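Local coordinates for protein acetyl transferase (PDB 1S7K) that acetylates the N-terminal alpha-amino group of ribosomal protein L7/L12, probably using acetyl-coenzyme A as the donor in the manner of GNAT enzymes, at residues F133-R138 and N173-I178; R17-S22 and A70-I75; H28-K33 and G100-E105. All blocks are in the same frame, centred on the assembly; numbering follows the deposited sequence.

How the contacts relate
All three contacts reach one mixed sheet, the core of the GNAT fold. Contact 2 (17-22 with 70-75) and contact 3 (28-33 with 100-105) cross along the chain, their segments alternating, and helix 24-33 follows strand 14-18; their centres lie 13 Å apart, and they meet where Ile-75 CD1 packs on Leu-103 CD2 at 3.8 Å. Contact 1 (133-138 with 173-178) opens later in the sequence, its centre 22 Å from each of the others and across the chain's centre from both. Strands 96-103 and 132-138 are parallel neighbours in the sheet; there the N-terminal strands meet the C-terminal ones, and CoA-binding residues lie on both, Tyr-101 and Leu-103 on one, Cys-137 on the other.

Contact 1. Residues F133-R138 and N173-I178; sequences FVIKCR and NMYARI
Ile-135 and Tyr-175 face each other as a hydrogen-bonded pair in the middle of two antiparallel strands, whose axes run at 165°. Six backbone bonds join the strands, among them Asn-173 N to Cys-137 O at 2.7 Å. The tyrosine is instructive atom by atom. Its CB lies 3.5 Å from Ile-135 O and packs against the branched CB of Ile-135. In Tyr-175, CG is anti to the carbonyl carbon and lies beside the backbone N (chi1 -71°); Ile-135 O is in the ring plane, 3.7 Å from Tyr-175 CD2. One atom further, CE2 meets Cys-137 SG at 3.9 Å; the small, polarisable sulfur of Cys-137 fits against the edge of the Tyr-175 ring, 78° off its normal. In another structure of this protein Cys-137 is covalently bound to CoA. The tyrosine hydroxyl bonds Asn-145 OD1, so that one amide oxygen takes both Tyr-175 OH and Asn-173 ND2. On the other face, Met-174 CE lies 3.8 Å from Lys-136 CG, the flexible thioether running beside the lysine's aliphatic part, while Val-134 CG1 touches Met-174 CG. Helices 112-127 and 142-150 cover the Tyr-175 face, strands 96-103 and 154-165 flank the pair, and Met-159 of the second subunit packs on Met-174.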
loop_
_atom_site.group_PDB
_atom_site.type_symbol
_atom_site.label_atom_id
_atom_site.label_comp_id
_atom_site.label_asym_id
_atom_site.label_seq_id
_atom_site.Cartn_x
_atom_site.Cartn_y
_atom_site.Cartn_z
ATOM N N PHE A 133 -2.214 -12.784 -2.017
ATOM C CA PHE A 133 -3.448 -12.206 -1.516
ATOM C C PHE A 133 -3.183 -11.718 -0.133
ATOM O O PHE A 133 -2.675 -12.485 0.694
ATOM C CB PHE A 133 -4.563 -13.272 -1.496
ATOM C CG PHE A 133 -4.836 -13.860 -2.842
ATOM C CD1 PHE A 133 -4.133 -14.983 -3.270
ATOM C CD2 PHE A 133 -5.730 -13.238 -3.708
ATOM C CE1 PHE A 133 -4.316 -15.480 -4.540
ATOM C CE2 PHE A 133 -5.920 -13.744 -5.009
ATOM C CZ PHE A 133 -5.200 -14.881 -5.416
ATOM N N VAL A 134 -3.492 -10.460 0.124
ATOM C CA VAL A 134 -3.162 -9.878 1.413
ATOM C C VAL A 134 -4.307 -9.369 2.204
ATOM O O VAL A 134 -5.207 -8.801 1.625
ATOM C CB VAL A 134 -2.201 -8.679 1.197
ATOM C CG1 VAL A 134 -1.776 -8.051 2.542
ATOM C CG2 VAL A 134 -0.927 -9.219 0.415
ATOM N N ILE A 135 -4.318 -9.652 3.516
ATOM C CA ILE A 135 -5.370 -9.097 4.412
ATOM C C ILE A 135 -4.685 -8.242 5.448
ATOM O O ILE A 135 -3.847 -8.766 6.232
ATOM C CB ILE A 135 -6.155 -10.186 5.184
ATOM C CG1 ILE A 135 -7.098 -10.892 4.206
ATOM C CG2 ILE A 135 -6.958 -9.514 6.397
ATOM C CD1 ILE A 135 -7.768 -12.221 4.692
ATOM N N LYS A 136 -4.996 -6.943 5.460
ATOM C CA LYS A 136 -4.462 -6.063 6.508
ATOM C C LYS A 136 -5.686 -5.780 7.355
ATOM O O LYS A 136 -6.744 -5.388 6.784
ATOM C CB LYS A 136 -3.946 -4.742 5.898
ATOM C CG LYS A 136 -2.669 -4.869 5.103
ATOM C CD LYS A 136 -2.421 -3.640 4.219
ATOM C CE LYS A 136 -2.036 -2.463 5.010
ATOM N NZ LYS A 136 -2.031 -1.253 4.084
ATOM N N CYS A 137 -5.607 -6.075 8.655
ATOM C CA CYS A 137 -6.766 -5.728 9.502
ATOM C C CYS A 137 -6.282 -5.353 10.897
ATOM O O CYS A 137 -5.220 -5.847 11.363
ATOM C CB CYS A 137 -7.694 -6.912 9.566
ATOM S SG CYS A 137 -6.980 -8.443 10.323
ATOM N N ARG A 138 -7.045 -4.510 11.591
ATOM C CA ARG A 138 -6.645 -4.072 12.931
ATOM C C ARG A 138 -6.434 -5.287 13.829
ATOM O O ARG A 138 -7.148 -6.285 13.714
ATOM C CB ARG A 138 -7.720 -3.180 13.550
ATOM C CG ARG A 138 -7.749 -1.779 12.941
ATOM C CD ARG A 138 -8.836 -0.867 13.652
ATOM N NE ARG A 138 -9.780 -1.646 14.455
ATOM C CZ ARG A 138 -10.902 -2.219 14.027
ATOM N NH1 ARG A 138 -11.620 -2.912 14.891
ATOM N NH2 ARG A 138 -11.332 -2.103 12.752
ATOM N N ASN A 173 -2.514 -6.069 11.665
ATOM C CA ASN A 173 -1.847 -7.319 11.296
ATOM C C ASN A 173 -1.829 -7.417 9.780
ATOM O O ASN A 173 -2.814 -7.092 9.097
ATOM C CB ASN A 173 -2.600 -8.520 11.869
ATOM C CG ASN A 173 -2.273 -8.766 13.347
ATOM O OD1 ASN A 173 -1.185 -8.438 13.818
ATOM N ND2 ASN A 173 -3.226 -9.347 14.083
ATOM N N MET A 174 -0.703 -7.861 9.250
ATOM C CA MET A 174 -0.623 -8.069 7.834
ATOM C C MET A 174 -0.501 -9.565 7.647
ATOM O O MET A 174 0.450 -10.190 8.135
ATOM C CB MET A 174 0.585 -7.347 7.204
ATOM C CG MET A 174 0.659 -7.796 5.696
ATOM S SD MET A 174 1.897 -6.904 4.734
ATOM C CE MET A 174 1.054 -5.325 4.630
ATOM N N TYR A 175 -1.453 -10.123 6.890
ATOM C CA TYR A 175 -1.545 -11.565 6.585
ATOM C C TYR A 175 -1.411 -11.791 5.091
ATOM O O TYR A 175 -1.851 -10.957 4.288
ATOM C CB TYR A 175 -2.930 -12.100 6.956
ATOM C CG TYR A 175 -3.242 -12.201 8.430
ATOM C CD1 TYR A 175 -2.900 -13.347 9.161
ATOM C CD2 TYR A 175 -3.949 -11.182 9.076
ATOM C CE1 TYR A 175 -3.310 -13.459 10.550
ATOM C CE2 TYR A 175 -4.333 -11.282 10.406
ATOM C CZ TYR A 175 -4.018 -12.440 11.144
ATOM O OH TYR A 175 -4.491 -12.563 12.481
ATOM N N ALA A 176 -0.816 -12.895 4.697
ATOM C CA ALA A 176 -0.742 -13.152 3.257
ATOM C C ALA A 176 -0.879 -14.618 2.936
ATOM O O ALA A 176 -0.559 -15.491 3.753
ATOM C CB ALA A 176 0.607 -12.582 2.601
ATOM N N ARG A 177 -1.412 -14.882 1.752
ATOM C CA ARG A 177 -1.477 -16.237 1.220
ATOM C C ARG A 177 -1.013 -16.165 -0.215
ATOM O O ARG A 177 -1.488 -15.282 -0.961
ATOM C CB ARG A 177 -2.925 -16.759 1.212
ATOM C CG ARG A 177 -2.911 -18.283 0.975
ATOM C CD ARG A 177 -4.195 -18.961 1.508
ATOM N NE ARG A 177 -4.368 -20.221 0.813
ATOM C CZ ARG A 177 -5.521 -20.863 0.673
ATOM N NH1 ARG A 177 -6.637 -20.383 1.213
ATOM N NH2 ARG A 177 -5.561 -21.946 -0.114
ATOM N N ILE A 178 -0.091 -17.062 -0.601
ATOM C CA ILE A 178 0.392 -17.125 -1.979
ATOM C C ILE A 178 -0.244 -18.399 -2.610
ATOM O O ILE A 178 -0.257 -19.487 -1.980
ATOM C CB ILE A 178 1.927 -17.295 -2.051
ATOM C CG1 ILE A 178 2.653 -16.155 -1.290
ATOM C CG2 ILE A 178 2.387 -17.416 -3.548
ATOM C CD1 ILE A 178 2.623 -14.836 -1.930
#

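Contact 2. Residues R17-S22 and A70-I75; sequences RAADES and AKMYLI
Arg-17 and Leu-74 form the hydrogen-bonded pair of a short antiparallel contact in the N-terminal part of the sheet, where strand 14-18 ends beside strand 71-77. Their backbones exchange two bonds, the straighter being Leu-74 N to Arg-17 O at 2.7 Å and 178°. A third, Ala-19 N to Met-72 O at 2.8 Å, carries the pairing one residue past the end of the strand. Small side chains suit this exit: Ala-19 CB points toward strand 71-77 and lies 3.6 Å from Met-72 SD. The methionine CG is anti to the backbone N (chi1 176°), and the extended chain beyond it carries SD to Ala-19. Tyr-73 CD1 comes within 3.6 Å of Ala-18 CA, and CE1 reaches its CB, while the tyrosine hydroxyl bonds Glu-6 and Tyr-124. Arg-17, partly exposed, pairs with Glu-15 and makes a cation-pi contact with Phe-76. Beyond the strand, Asp-20 OD2 accepts from Ser-22 N at 2.7 Å and from Ser-22 OG, the two donors coming from opposite faces of its carboxylate plane. This Asx turn leads the chain toward helix 24-33, as befits the GNAT fold, in which two antiparallel neighbours are joined in sequence by two helices, here 24-33 and 55-67.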
loop_
_atom_site.group_PDB
_atom_site.type_symbol
_atom_site.label_atom_id
_atom_site.label_comp_id
_atom_site.label_asym_id
_atom_site.label_seq_id
_atom_site.Cartn_x
_atom_site.Cartn_y
_atom_site.Cartn_z
ATOM N N ARG A 17 -20.777 -11.846 -7.781
ATOM C CA ARG A 17 -21.085 -11.213 -9.039
ATOM C C ARG A 17 -20.290 -9.894 -9.074
ATOM O O ARG A 17 -20.276 -9.135 -8.088
ATOM C CB ARG A 17 -22.602 -10.929 -9.146
ATOM C CG ARG A 17 -23.476 -12.178 -8.973
ATOM C CD ARG A 17 -24.978 -11.894 -9.092
ATOM N NE ARG A 17 -25.756 -13.096 -8.748
ATOM C CZ ARG A 17 -27.069 -13.117 -8.503
ATOM N NH1 ARG A 17 -27.686 -14.257 -8.186
ATOM N NH2 ARG A 17 -27.788 -12.004 -8.583
ATOM N N ALA A 18 -19.590 -9.646 -10.179
ATOM C CA ALA A 18 -18.882 -8.359 -10.288
ATOM C C ALA A 18 -19.891 -7.239 -10.101
ATOM O O ALA A 18 -20.991 -7.258 -10.673
ATOM C CB ALA A 18 -18.220 -8.216 -11.626
ATOM N N ALA A 19 -19.551 -6.273 -9.258
ATOM C CA ALA A 19 -20.425 -5.118 -9.015
ATOM C C ALA A 19 -20.839 -4.473 -10.351
ATOM O O ALA A 19 -20.007 -4.192 -11.224
ATOM C CB ALA A 19 -19.719 -4.092 -8.151
ATOM N N ASP A 20 -22.128 -4.268 -10.512
ATOM C CA ASP A 20 -22.629 -3.663 -11.739
ATOM C C ASP A 20 -23.516 -2.488 -11.440
ATOM O O ASP A 20 -24.078 -2.390 -10.359
ATOM C CB ASP A 20 -23.451 -4.672 -12.532
ATOM C CG ASP A 20 -23.870 -4.127 -13.860
ATOM O OD1 ASP A 20 -23.031 -4.103 -14.800
ATOM O OD2 ASP A 20 -25.030 -3.692 -13.958
ATOM N N GLU A 21 -23.661 -1.590 -12.416
ATOM C CA GLU A 21 -24.521 -0.442 -12.208
ATOM C C GLU A 21 -25.900 -0.956 -11.742
ATOM O O GLU A 21 -26.541 -0.336 -10.887
ATOM C CB GLU A 21 -24.642 0.372 -13.509
ATOM C CG GLU A 21 -24.075 1.776 -13.396
ATOM C CD GLU A 21 -24.934 2.681 -12.513
ATOM O OE1 GLU A 21 -25.525 2.158 -11.537
ATOM O OE2 GLU A 21 -25.012 3.909 -12.784
ATOM N N SER A 22 -26.339 -2.110 -12.266
ATOM C CA SER A 22 -27.644 -2.629 -11.856
ATOM C C SER A 22 -27.780 -2.943 -10.371
ATOM O O SER A 22 -28.895 -3.049 -9.862
ATOM C CB SER A 22 -28.002 -3.894 -12.631
ATOM O OG SER A 22 -27.170 -4.989 -12.244
ATOM N N ALA A 70 -8.326 -2.806 -9.037
ATOM C CA ALA A 70 -9.069 -3.192 -7.812
ATOM C C ALA A 70 -10.178 -4.121 -8.305
ATOM O O ALA A 70 -10.344 -4.277 -9.506
ATOM C CB ALA A 70 -9.738 -1.916 -7.158
ATOM N N LYS A 71 -10.924 -4.755 -7.396
ATOM C CA LYS A 71 -12.065 -5.562 -7.819
ATOM C C LYS A 71 -13.150 -5.337 -6.836
ATOM O O LYS A 71 -12.886 -5.164 -5.626
ATOM C CB LYS A 71 -11.756 -7.063 -7.850
ATOM C CG LYS A 71 -10.692 -7.477 -8.918
ATOM C CD LYS A 71 -11.275 -7.290 -10.396
ATOM C CE LYS A 71 -10.164 -7.471 -11.477
ATOM N NZ LYS A 71 -10.871 -7.226 -12.799
ATOM N N MET A 72 -14.386 -5.271 -7.317
ATOM C CA MET A 72 -15.455 -5.161 -6.365
ATOM C C MET A 72 -16.514 -6.220 -6.725
ATOM O O MET A 72 -17.113 -6.133 -7.802
ATOM C CB MET A 72 -16.096 -3.772 -6.360
ATOM C CG MET A 72 -17.278 -3.730 -5.402
ATOM S SD MET A 72 -18.086 -2.135 -5.560
ATOM C CE MET A 72 -19.126 -2.229 -4.344
ATOM N N TYR A 73 -16.698 -7.222 -5.843
ATOM C CA TYR A 73 -17.699 -8.232 -6.078
ATOM C C TYR A 73 -18.789 -8.172 -5.010
ATOM O O TYR A 73 -18.564 -7.838 -3.844
ATOM C CB TYR A 73 -17.034 -9.646 -6.075
ATOM C CG TYR A 73 -16.082 -9.907 -7.214
ATOM C CD1 TYR A 73 -16.556 -10.350 -8.465
ATOM C CD2 TYR A 73 -14.708 -9.728 -7.059
ATOM C CE1 TYR A 73 -15.646 -10.605 -9.548
ATOM C CE2 TYR A 73 -13.811 -9.958 -8.119
ATOM C CZ TYR A 73 -14.287 -10.400 -9.357
ATOM O OH TYR A 73 -13.393 -10.664 -10.385
ATOM N N LEU A 74 -19.997 -8.523 -5.422
ATOM C CA LEU A 74 -21.145 -8.614 -4.547
ATOM C C LEU A 74 -21.365 -10.119 -4.227
ATOM O O LEU A 74 -21.334 -10.968 -5.139
ATOM C CB LEU A 74 -22.385 -8.050 -5.264
ATOM C CG LEU A 74 -22.357 -6.538 -5.360
ATOM C CD1 LEU A 74 -23.699 -6.013 -5.895
ATOM C CD2 LEU A 74 -22.196 -5.991 -3.938
ATOM N N ILE A 75 -21.553 -10.423 -2.952
ATOM C CA ILE A 75 -21.787 -11.784 -2.439
ATOM C C ILE A 75 -23.298 -11.996 -2.380
ATOM O O ILE A 75 -23.983 -11.223 -1.705
ATOM C CB ILE A 75 -21.253 -11.933 -0.982
ATOM C CG1 ILE A 75 -19.714 -11.821 -0.901
ATOM C CG2 ILE A 75 -21.621 -13.340 -0.399
ATOM C CD1 ILE A 75 -19.307 -11.508 0.604
#

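Contact 3. Residues H28-K33 and G100-E105; sequences HQLVLK and GYWLDE
Lys-33 on helix 24-33 reaches just past the end of strand 96-103 and binds two successive acids there, Asp-104 and Glu-105. Its CG is anti to the backbone N (chi1 180°) and the chain stays extended beyond it, a long reach that lysine provides well. NZ meets Asp-104 OD1 at 2.6 Å, on the syn lone pair, and makes a longer salt bridge to Glu-105 OE1 at 3.6 Å. The lysine crosses both acids at about a right angle, and the methylene next to its amine joins in, CE lying 3.3 Å from Glu-105 OE1. Leu-30, one turn earlier, crosses Asp-104 in the same fashion: CD2 rests 4.0 Å from Asp-104 CB, and CD1 sits 3.6 Å from Asp-104 OD1, an apolar flank to the carboxylate. Trp-102 comes from the strand with CG in the crowded position between its backbone N and carbonyl carbon (chi1 67°). The far corner of its six-membered ring touches the helix: CH2 lies 4.2 Å from Leu-30 CB, which sits at the ring edge, and CZ2 approaches Val-31 CG2. A broad, rigid indole thus spans from strand to helix.

Asp-104 is held by more than the lysine. Ser-106 OG binds its OD2 and Asn-34 ND2 its OD1, a set of donors that probably favours the ionised carboxylate. The chemistry implies a charged link between the helix and the loop just after the CoA-binding residues Tyr-101 and Leu-103, its aspartate buried and its lysine and glutamate exposed.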
loop_
_atom_site.group_PDB
_atom_site.type_symbol
_atom_site.label_atom_id
_atom_site.label_comp_id
_atom_site.label_asym_id
_atom_site.label_seq_id
_atom_site.Cartn_x
_atom_site.Cartn_y
_atom_site.Cartn_z
ATOM N N HIS A 28 -27.137 0.009 -2.049
ATOM C CA HIS A 28 -27.341 1.261 -1.324
ATOM C C HIS A 28 -28.262 0.962 -0.176
ATOM O O HIS A 28 -28.072 1.459 0.908
ATOM C CB HIS A 28 -27.972 2.350 -2.208
ATOM C CG HIS A 28 -28.014 3.713 -1.560
ATOM N ND1 HIS A 28 -26.958 4.223 -0.827
ATOM C CD2 HIS A 28 -28.958 4.691 -1.587
ATOM C CE1 HIS A 28 -27.250 5.453 -0.435
ATOM N NE2 HIS A 28 -28.457 5.764 -0.884
ATOM N N GLN A 29 -29.277 0.141 -0.429
ATOM C CA GLN A 29 -30.219 -0.219 0.622
ATOM C C GLN A 29 -29.504 -0.898 1.788
ATOM O O GLN A 29 -29.793 -0.620 2.946
ATOM C CB GLN A 29 -31.274 -1.168 0.065
ATOM C CG GLN A 29 -32.364 -0.489 -0.738
ATOM C CD GLN A 29 -33.359 0.211 0.175
ATOM O OE1 GLN A 29 -33.218 1.405 0.459
ATOM N NE2 GLN A 29 -34.352 -0.552 0.677
ATOM N N LEU A 30 -28.595 -1.822 1.471
ATOM C CA LEU A 30 -27.842 -2.544 2.494
ATOM C C LEU A 30 -26.835 -1.598 3.157
ATOM O O LEU A 30 -26.647 -1.647 4.379
ATOM C CB LEU A 30 -27.113 -3.740 1.853
ATOM C CG LEU A 30 -27.038 -5.046 2.663
ATOM C CD1 LEU A 30 -28.435 -5.425 3.129
ATOM C CD2 LEU A 30 -26.436 -6.156 1.814
ATOM N N VAL A 31 -26.179 -0.747 2.354
ATOM C CA VAL A 31 -25.214 0.231 2.913
ATOM C C VAL A 31 -25.924 0.977 4.032
ATOM O O VAL A 31 -25.503 0.981 5.205
ATOM C CB VAL A 31 -24.799 1.305 1.897
ATOM C CG1 VAL A 31 -24.231 2.506 2.631
ATOM C CG2 VAL A 31 -23.798 0.750 0.917
ATOM N N LEU A 32 -27.031 1.592 3.630
ATOM C CA LEU A 32 -27.864 2.359 4.527
ATOM C C LEU A 32 -28.275 1.528 5.720
ATOM O O LEU A 32 -28.186 1.973 6.849
ATOM C CB LEU A 32 -29.111 2.821 3.787
ATOM C CG LEU A 32 -29.891 3.874 4.531
ATOM C CD1 LEU A 32 -28.905 4.848 5.245
ATOM C CD2 LEU A 32 -30.782 4.575 3.521
ATOM N N LYS A 33 -28.734 0.308 5.451
ATOM C CA LYS A 33 -29.186 -0.572 6.511
ATOM C C LYS A 33 -28.099 -0.943 7.532
ATOM O O LYS A 33 -28.393 -1.152 8.719
ATOM C CB LYS A 33 -29.768 -1.848 5.896
ATOM C CG LYS A 33 -30.261 -2.829 6.957
ATOM C CD LYS A 33 -30.301 -4.265 6.459
ATOM C CE LYS A 33 -30.662 -5.160 7.599
ATOM N NZ LYS A 33 -30.187 -6.532 7.384
ATOM N N GLY A 100 -10.670 -6.709 1.070
ATOM C CA GLY A 100 -11.527 -5.951 2.012
ATOM C C GLY A 100 -12.902 -6.616 1.918
ATOM O O GLY A 100 -13.156 -7.211 0.917
ATOM N N TYR A 101 -13.727 -6.618 2.965
ATOM C CA TYR A 101 -15.056 -7.245 2.840
ATOM C C TYR A 101 -15.966 -6.724 3.926
ATOM O O TYR A 101 -15.498 -6.156 4.929
ATOM C CB TYR A 101 -14.995 -8.784 3.029
ATOM C CG TYR A 101 -15.034 -9.233 4.515
ATOM C CD1 TYR A 101 -16.203 -9.741 5.104
ATOM C CD2 TYR A 101 -13.906 -9.152 5.304
ATOM C CE1 TYR A 101 -16.229 -10.169 6.478
ATOM C CE2 TYR A 101 -13.913 -9.574 6.673
ATOM C CZ TYR A 101 -15.080 -10.074 7.259
ATOM O OH TYR A 101 -15.044 -10.421 8.628
ATOM N N TRP A 102 -17.267 -6.890 3.693
ATOM C CA TRP A 102 -18.250 -6.587 4.713
ATOM C C TRP A 102 -19.524 -7.332 4.395
ATOM O O TRP A 102 -19.915 -7.461 3.231
ATOM C CB TRP A 102 -18.456 -5.081 4.909
ATOM C CG TRP A 102 -19.049 -4.347 3.856
ATOM C CD1 TRP A 102 -18.413 -3.696 2.835
ATOM C CD2 TRP A 102 -20.460 -4.130 3.676
ATOM N NE1 TRP A 102 -19.372 -3.075 2.003
ATOM C CE2 TRP A 102 -20.624 -3.336 2.508
ATOM C CE3 TRP A 102 -21.603 -4.536 4.388
ATOM C CZ2 TRP A 102 -21.905 -2.935 2.036
ATOM C CZ3 TRP A 102 -22.881 -4.133 3.911
ATOM C CH2 TRP A 102 -23.010 -3.350 2.758
ATOM N N LEU A 103 -20.160 -7.806 5.458
ATOM C CA LEU A 103 -21.370 -8.609 5.369
ATOM C C LEU A 103 -22.532 -7.975 6.107
ATOM O O LEU A 103 -22.344 -7.403 7.202
ATOM C CB LEU A 103 -21.130 -9.979 6.036
ATOM C CG LEU A 103 -20.250 -10.941 5.269
ATOM C CD1 LEU A 103 -19.885 -12.176 6.086
ATOM C CD2 LEU A 103 -21.002 -11.336 4.017
ATOM N N ASP A 104 -23.719 -8.098 5.519
ATOM C CA ASP A 104 -24.940 -7.626 6.166
ATOM C C ASP A 104 -25.059 -8.366 7.481
ATOM O O ASP A 104 -24.615 -9.509 7.616
ATOM C CB ASP A 104 -26.174 -7.965 5.364
ATOM C CG ASP A 104 -27.426 -7.834 6.212
ATOM O OD1 ASP A 104 -27.786 -6.666 6.487
ATOM O OD2 ASP A 104 -28.007 -8.887 6.605
ATOM N N GLU A 105 -25.708 -7.721 8.447
ATOM C CA GLU A 105 -25.840 -8.293 9.783
ATOM C C GLU A 105 -26.407 -9.702 9.891
ATOM O O GLU A 105 -26.023 -10.463 10.771
ATOM C CB GLU A 105 -26.671 -7.345 10.682
ATOM C CG GLU A 105 -28.141 -7.188 10.301
ATOM C CD GLU A 105 -28.763 -5.928 10.927
ATOM O OE1 GLU A 105 -29.988 -5.704 10.831
ATOM O OE2 GLU A 105 -28.010 -5.145 11.516
#